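Local coordinates for protein Cas6b (Methanococcus maripaludis, PDB 4Z7K) that probably cleaves precursor CRISPR RNA, one that forms no stem-loop, into guide RNAs as a Cas6-family endoribonuclease, at residues Y161-E175 with V186-I198. Numbering follows the deposited sequence.
Sequences YTIEEKLKVKINLKE and VGFRGEFYINFDI. With nucleotides of chain C.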
# COMPACT_ATOMS: atom_id res chain seq x y z
N TYR B 161 -22.76 9.58 -11.51
CA TYR B 161 -23.17 10.94 -11.15
C TYR B 161 -21.93 11.78 -11.20
O TYR B 161 -20.95 11.53 -10.50
CB TYR B 161 -23.79 11.00 -9.75
CG TYR B 161 -24.32 12.37 -9.30
CD1 TYR B 161 -25.62 12.78 -9.59
CD2 TYR B 161 -23.52 13.23 -8.56
CE1 TYR B 161 -26.10 14.01 -9.15
CE2 TYR B 161 -23.99 14.46 -8.13
CZ TYR B 161 -25.27 14.85 -8.43
OH TYR B 161 -25.72 16.08 -7.98
N THR B 162 -21.95 12.79 -12.07
CA THR B 162 -20.81 13.67 -12.13
C THR B 162 -21.23 14.93 -11.38
O THR B 162 -22.36 15.42 -11.50
CB THR B 162 -20.38 13.93 -13.59
OG1 THR B 162 -21.54 14.15 -14.40
CG2 THR B 162 -19.58 12.71 -14.14
N ILE B 163 -20.31 15.40 -10.55
CA ILE B 163 -20.57 16.52 -9.66
C ILE B 163 -20.16 17.85 -10.28
O ILE B 163 -18.99 18.04 -10.61
CB ILE B 163 -19.79 16.34 -8.34
CG1 ILE B 163 -20.24 15.05 -7.64
CG2 ILE B 163 -19.98 17.55 -7.45
CD1 ILE B 163 -19.64 14.89 -6.26
N GLU B 164 -21.10 18.78 -10.41
CA GLU B 164 -20.74 20.11 -10.91
C GLU B 164 -21.02 21.23 -9.91
O GLU B 164 -21.44 22.32 -10.30
CB GLU B 164 -21.41 20.43 -12.25
CG GLU B 164 -22.78 19.84 -12.53
CD GLU B 164 -23.12 20.01 -14.00
OE1 GLU B 164 -22.23 20.47 -14.76
OE2 GLU B 164 -24.26 19.69 -14.41
N GLU B 165 -20.77 20.95 -8.63
CA GLU B 165 -20.67 22.01 -7.64
C GLU B 165 -19.58 21.63 -6.62
O GLU B 165 -19.05 20.52 -6.63
CB GLU B 165 -22.04 22.25 -6.94
CG GLU B 165 -23.26 22.24 -7.90
CD GLU B 165 -24.46 23.09 -7.45
OE1 GLU B 165 -24.32 23.88 -6.49
OE2 GLU B 165 -25.53 22.98 -8.08
N LYS B 166 -19.22 22.57 -5.77
CA LYS B 166 -18.07 22.42 -4.88
C LYS B 166 -18.34 21.70 -3.56
O LYS B 166 -19.18 22.14 -2.76
CB LYS B 166 -17.48 23.79 -4.57
CG LYS B 166 -16.28 23.72 -3.66
CD LYS B 166 -15.46 24.98 -3.73
CE LYS B 166 -14.27 24.87 -2.82
NZ LYS B 166 -13.86 26.19 -2.31
N LEU B 167 -17.64 20.59 -3.33
CA LEU B 167 -17.74 19.91 -2.03
C LEU B 167 -16.84 20.54 -0.96
O LEU B 167 -15.68 20.88 -1.20
CB LEU B 167 -17.38 18.44 -2.18
CG LEU B 167 -18.15 17.70 -3.26
CD1 LEU B 167 -17.65 16.27 -3.30
CD2 LEU B 167 -19.65 17.76 -2.95
N LYS B 168 -17.39 20.67 0.24
CA LYS B 168 -16.64 21.12 1.40
C LYS B 168 -16.94 20.23 2.58
O LYS B 168 -18.08 19.82 2.78
CB LYS B 168 -17.01 22.56 1.73
CG LYS B 168 -18.54 22.76 1.87
CD LYS B 168 -18.92 24.08 2.57
CE LYS B 168 -19.36 25.18 1.63
NZ LYS B 168 -20.02 26.26 2.40
N VAL B 169 -15.94 19.97 3.41
CA VAL B 169 -16.13 18.96 4.44
C VAL B 169 -15.50 19.36 5.79
O VAL B 169 -14.42 19.93 5.85
CB VAL B 169 -15.57 17.59 3.95
CG1 VAL B 169 -14.15 17.73 3.42
CG2 VAL B 169 -15.65 16.53 5.04
N LYS B 170 -16.19 19.03 6.88
CA LYS B 170 -15.66 19.21 8.22
C LYS B 170 -15.61 17.86 8.91
O LYS B 170 -16.55 17.06 8.84
CB LYS B 170 -16.52 20.21 9.01
CG LYS B 170 -16.08 20.39 10.46
CD LYS B 170 -16.69 21.66 11.06
CE LYS B 170 -17.98 21.41 11.82
NZ LYS B 170 -17.72 20.78 13.14
N ILE B 171 -14.51 17.60 9.60
CA ILE B 171 -14.35 16.31 10.23
C ILE B 171 -13.93 16.43 11.69
O ILE B 171 -13.10 17.27 12.08
CB ILE B 171 -13.32 15.44 9.48
CG1 ILE B 171 -11.98 16.17 9.36
CG2 ILE B 171 -13.85 15.08 8.09
CD1 ILE B 171 -10.92 15.34 8.67
N ASN B 172 -14.58 15.61 12.50
CA ASN B 172 -14.16 15.36 13.85
C ASN B 172 -13.96 13.87 13.93
O ASN B 172 -14.92 13.12 14.12
CB ASN B 172 -15.22 15.84 14.85
CG ASN B 172 -14.83 15.58 16.29
OD1 ASN B 172 -13.66 15.60 16.66
ND2 ASN B 172 -15.83 15.31 17.11
N LEU B 173 -12.72 13.41 13.75
CA LEU B 173 -12.46 11.98 13.69
C LEU B 173 -11.30 11.61 14.57
O LEU B 173 -10.35 12.39 14.72
CB LEU B 173 -12.16 11.51 12.26
CG LEU B 173 -13.10 11.96 11.15
CD1 LEU B 173 -12.50 11.61 9.81
CD2 LEU B 173 -14.46 11.33 11.33
N LYS B 174 -11.36 10.44 15.19
CA LYS B 174 -10.23 9.95 15.96
C LYS B 174 -9.80 8.53 15.52
O LYS B 174 -10.62 7.64 15.30
CB LYS B 174 -10.53 10.07 17.46
CG LYS B 174 -10.82 11.56 17.86
CD LYS B 174 -10.76 11.86 19.37
CE LYS B 174 -12.15 12.14 19.97
NZ LYS B 174 -12.34 11.55 21.35
N GLU B 175 -8.49 8.36 15.41
CA GLU B 175 -7.86 7.16 14.86
C GLU B 175 -8.05 5.87 15.66
O GLU B 175 -7.99 5.86 16.88
CB GLU B 175 -6.37 7.47 14.71
CG GLU B 175 -5.45 6.30 14.52
CD GLU B 175 -4.05 6.73 14.15
OE1 GLU B 175 -3.85 7.95 13.94
OE2 GLU B 175 -3.14 5.87 14.06
N VAL B 186 -4.54 1.42 9.41
CA VAL B 186 -5.22 2.36 10.31
C VAL B 186 -6.63 2.74 9.84
O VAL B 186 -6.92 2.82 8.65
CB VAL B 186 -4.40 3.68 10.50
CG1 VAL B 186 -3.04 3.38 11.10
CG2 VAL B 186 -4.23 4.40 9.19
N GLY B 187 -7.52 2.96 10.81
CA GLY B 187 -8.89 3.33 10.53
C GLY B 187 -9.37 4.45 11.43
O GLY B 187 -8.66 4.87 12.34
N PHE B 188 -10.57 4.96 11.16
CA PHE B 188 -11.10 6.11 11.88
C PHE B 188 -12.55 5.98 12.29
O PHE B 188 -13.38 5.54 11.51
CB PHE B 188 -10.93 7.36 11.03
CG PHE B 188 -9.51 7.63 10.66
CD1 PHE B 188 -8.65 8.20 11.57
CD2 PHE B 188 -9.04 7.30 9.41
CE1 PHE B 188 -7.34 8.45 11.25
CE2 PHE B 188 -7.73 7.55 9.08
CZ PHE B 188 -6.87 8.13 10.00
N ARG B 189 -12.88 6.41 13.50
CA ARG B 189 -14.28 6.51 13.86
C ARG B 189 -14.57 7.99 14.03
O ARG B 189 -13.64 8.79 14.17
CB ARG B 189 -14.59 5.74 15.12
CG ARG B 189 -16.08 5.52 15.29
CD ARG B 189 -16.61 4.48 14.35
NE ARG B 189 -16.16 3.15 14.75
CZ ARG B 189 -16.96 2.23 15.28
NH1 ARG B 189 -18.24 2.53 15.47
NH2 ARG B 189 -16.49 1.03 15.62
N GLY B 190 -15.84 8.37 14.00
CA GLY B 190 -16.13 9.78 14.16
C GLY B 190 -17.36 10.31 13.47
O GLY B 190 -18.32 9.58 13.21
N GLU B 191 -17.31 11.61 13.17
CA GLU B 191 -18.42 12.37 12.63
C GLU B 191 -17.89 13.22 11.49
O GLU B 191 -16.73 13.59 11.52
CB GLU B 191 -18.97 13.30 13.71
CG GLU B 191 -19.02 12.73 15.14
CD GLU B 191 -19.16 13.83 16.21
OE1 GLU B 191 -19.48 15.00 15.85
OE2 GLU B 191 -18.96 13.53 17.41
N PHE B 192 -18.71 13.52 10.49
CA PHE B 192 -18.28 14.52 9.50
C PHE B 192 -19.49 15.23 8.88
O PHE B 192 -20.59 14.69 8.88
CB PHE B 192 -17.39 13.88 8.44
CG PHE B 192 -18.11 12.94 7.51
CD1 PHE B 192 -18.79 13.42 6.40
CD2 PHE B 192 -18.05 11.58 7.71
CE1 PHE B 192 -19.43 12.55 5.53
CE2 PHE B 192 -18.69 10.71 6.84
CZ PHE B 192 -19.37 11.20 5.75
N TYR B 193 -19.27 16.43 8.34
CA TYR B 193 -20.35 17.26 7.78
C TYR B 193 -20.06 17.49 6.31
O TYR B 193 -18.90 17.64 5.94
CB TYR B 193 -20.48 18.61 8.49
CG TYR B 193 -20.83 18.59 9.96
CD1 TYR B 193 -22.13 18.85 10.39
CD2 TYR B 193 -19.86 18.35 10.93
CE1 TYR B 193 -22.45 18.85 11.74
CE2 TYR B 193 -20.16 18.34 12.27
CZ TYR B 193 -21.46 18.59 12.68
OH TYR B 193 -21.74 18.57 14.04
N ILE B 194 -21.08 17.52 5.45
CA ILE B 194 -20.80 17.74 4.03
C ILE B 194 -22.02 18.23 3.25
O ILE B 194 -23.16 17.98 3.65
CB ILE B 194 -20.23 16.44 3.38
CG1 ILE B 194 -19.59 16.71 2.02
CG2 ILE B 194 -21.28 15.35 3.27
CD1 ILE B 194 -18.66 15.62 1.62
N ASN B 195 -21.77 18.96 2.16
CA ASN B 195 -22.83 19.42 1.28
C ASN B 195 -23.10 18.37 0.23
O ASN B 195 -23.31 18.68 -0.93
CB ASN B 195 -22.47 20.75 0.60
CG ASN B 195 -21.28 20.65 -0.32
OD1 ASN B 195 -20.32 19.95 -0.04
ND2 ASN B 195 -21.33 21.37 -1.44
N PHE B 196 -22.97 17.11 0.63
CA PHE B 196 -23.36 16.02 -0.24
C PHE B 196 -24.36 15.08 0.42
O PHE B 196 -24.38 14.95 1.65
CB PHE B 196 -22.15 15.23 -0.69
CG PHE B 196 -22.42 14.39 -1.89
CD1 PHE B 196 -22.52 14.98 -3.14
CD2 PHE B 196 -22.57 13.03 -1.79
CE1 PHE B 196 -22.76 14.22 -4.24
CE2 PHE B 196 -22.81 12.28 -2.90
CZ PHE B 196 -22.91 12.87 -4.12
N ASP B 197 -25.17 14.41 -0.39
CA ASP B 197 -26.23 13.57 0.15
C ASP B 197 -25.95 12.09 -0.04
O ASP B 197 -25.85 11.61 -1.15
CB ASP B 197 -27.56 13.93 -0.48
CG ASP B 197 -28.72 13.52 0.37
OD1 ASP B 197 -28.76 12.36 0.86
OD2 ASP B 197 -29.60 14.38 0.58
N ILE B 198 -25.86 11.36 1.07
CA ILE B 198 -25.61 9.92 1.04
C ILE B 198 -26.78 9.16 1.64
O ILE B 198 -27.17 9.42 2.79
CB ILE B 198 -24.34 9.53 1.83
CG1 ILE B 198 -23.21 10.53 1.59
CG2 ILE B 198 -23.90 8.12 1.48
CD1 ILE B 198 -21.94 10.20 2.36
P A C 17 -9.24 11.98 -14.23
OP1 A C 17 -7.84 12.32 -14.58
OP2 A C 17 -9.54 10.56 -13.84
O5' A C 17 -9.74 12.96 -13.07
C5' A C 17 -9.44 14.35 -13.11
C4' A C 17 -10.64 15.20 -12.74
O4' A C 17 -11.83 14.39 -12.75
C3' A C 17 -10.62 15.85 -11.35
O3' A C 17 -10.01 17.15 -11.39
C2' A C 17 -12.11 15.92 -10.94
O2' A C 17 -12.64 17.22 -11.18
C1' A C 17 -12.79 14.95 -11.90
N9 A C 17 -13.65 13.91 -11.30
C8 A C 17 -13.41 12.58 -11.01
N7 A C 17 -14.46 11.96 -10.54
C5 A C 17 -15.47 12.92 -10.55
C6 A C 17 -16.82 12.91 -10.18
N6 A C 17 -17.42 11.82 -9.70
N1 A C 17 -17.54 14.06 -10.31
C2 A C 17 -16.95 15.14 -10.79
N3 A C 17 -15.68 15.27 -11.17
C4 A C 17 -14.99 14.12 -11.02
P A C 18 -8.55 17.44 -10.76
OP1 A C 18 -8.09 18.79 -11.18
OP2 A C 18 -7.69 16.25 -10.96
O5' A C 18 -8.84 17.64 -9.22
C5' A C 18 -7.83 18.09 -8.33
C4' A C 18 -8.27 17.96 -6.89
O4' A C 18 -9.58 18.58 -6.71
C3' A C 18 -8.40 16.54 -6.38
O3' A C 18 -8.07 16.55 -5.00
C2' A C 18 -9.90 16.28 -6.51
O2' A C 18 -10.38 15.28 -5.66
C1' A C 18 -10.46 17.64 -6.13
N9 A C 18 -11.81 17.93 -6.63
C8 A C 18 -12.32 17.65 -7.86
N7 A C 18 -13.55 18.05 -8.06
C5 A C 18 -13.90 18.66 -6.87
C6 A C 18 -15.09 19.28 -6.44
N6 A C 18 -16.18 19.39 -7.22
N1 A C 18 -15.14 19.80 -5.18
C2 A C 18 -14.03 19.68 -4.43
N3 A C 18 -12.85 19.10 -4.72
C4 A C 18 -12.83 18.60 -5.98
P U C 9 3.47 -2.23 7.94
OP1 U C 9 2.89 -1.09 8.72
OP2 U C 9 4.27 -3.33 8.57
O5' U C 9 2.23 -2.92 7.23
C5' U C 9 1.22 -2.11 6.66
C4' U C 9 1.11 -2.26 5.17
O4' U C 9 -0.21 -1.79 4.79
C3' U C 9 2.09 -1.46 4.33
O3' U C 9 2.21 -2.15 3.07
C2' U C 9 1.35 -0.13 4.19
O2' U C 9 1.73 0.67 3.09
C1' U C 9 -0.10 -0.59 4.05
N1 U C 9 -1.06 0.33 4.66
C2 U C 9 -2.08 0.89 3.90
O2 U C 9 -2.23 0.69 2.71
N3 U C 9 -2.92 1.73 4.61
C4 U C 9 -2.85 2.02 5.97
O4 U C 9 -3.68 2.79 6.47
C5 U C 9 -1.76 1.39 6.67
C6 U C 9 -0.93 0.58 6.01
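The carboxamide of N195 spans two backbone groups of 161-175: ND2 donates to K166 O at 2.6 Å, and OD1 accepts K168 N at 3.0 Å. The second bond is nearly straight at hydrogen (162°), yet its donor stands above the plane of the amide carbonyl. With chi1 at 64°, CG sits between the backbone N and the carbonyl carbon of N195, which brings both amide ends to the 161-175 chain. Replacing N195 by an alanine removes the carboxamide, and K166 O and K168 N would probably lose these partners, leaving the 166-168 backbone less firmly placed. That backbone also hydrogen-bonds the RNA: L167 N donates to N1 of adenosine 18 of chain C at 3.2 Å, while E165 O accepts the same base's N6, so N195 probably helps to position it from the second shell. Nearby, I163 CD1 lies 3.8 Å from F196 CE1, L167 CD2 also approaches that ring obliquely, and I163 N donates a nearly straight hydrogen bond (175° at hydrogen) to N1 of adenosine 17 of chain C. Beyond this corner the segments form an antiparallel hairpin in the four-stranded sheet of the C-terminal domain, probably RAMP-like, with 169-177 outermost in this chain and 186-194 next. Hydrogen-bonded pairs K170-Y193, N172-E191 and K174-R189 set its register; Y193 N to K170 O measures 2.8 Å. On their face, the bent K170 chain brings NZ obliquely to Y193 CE2, 3.6 Å away. On the other face, L173 CD2 lies 3.6 Å from G190 CA. Further out, helix 137-158 packs against V169, I171 and F188, and strand 112-117 continues the sheet beside 186-194.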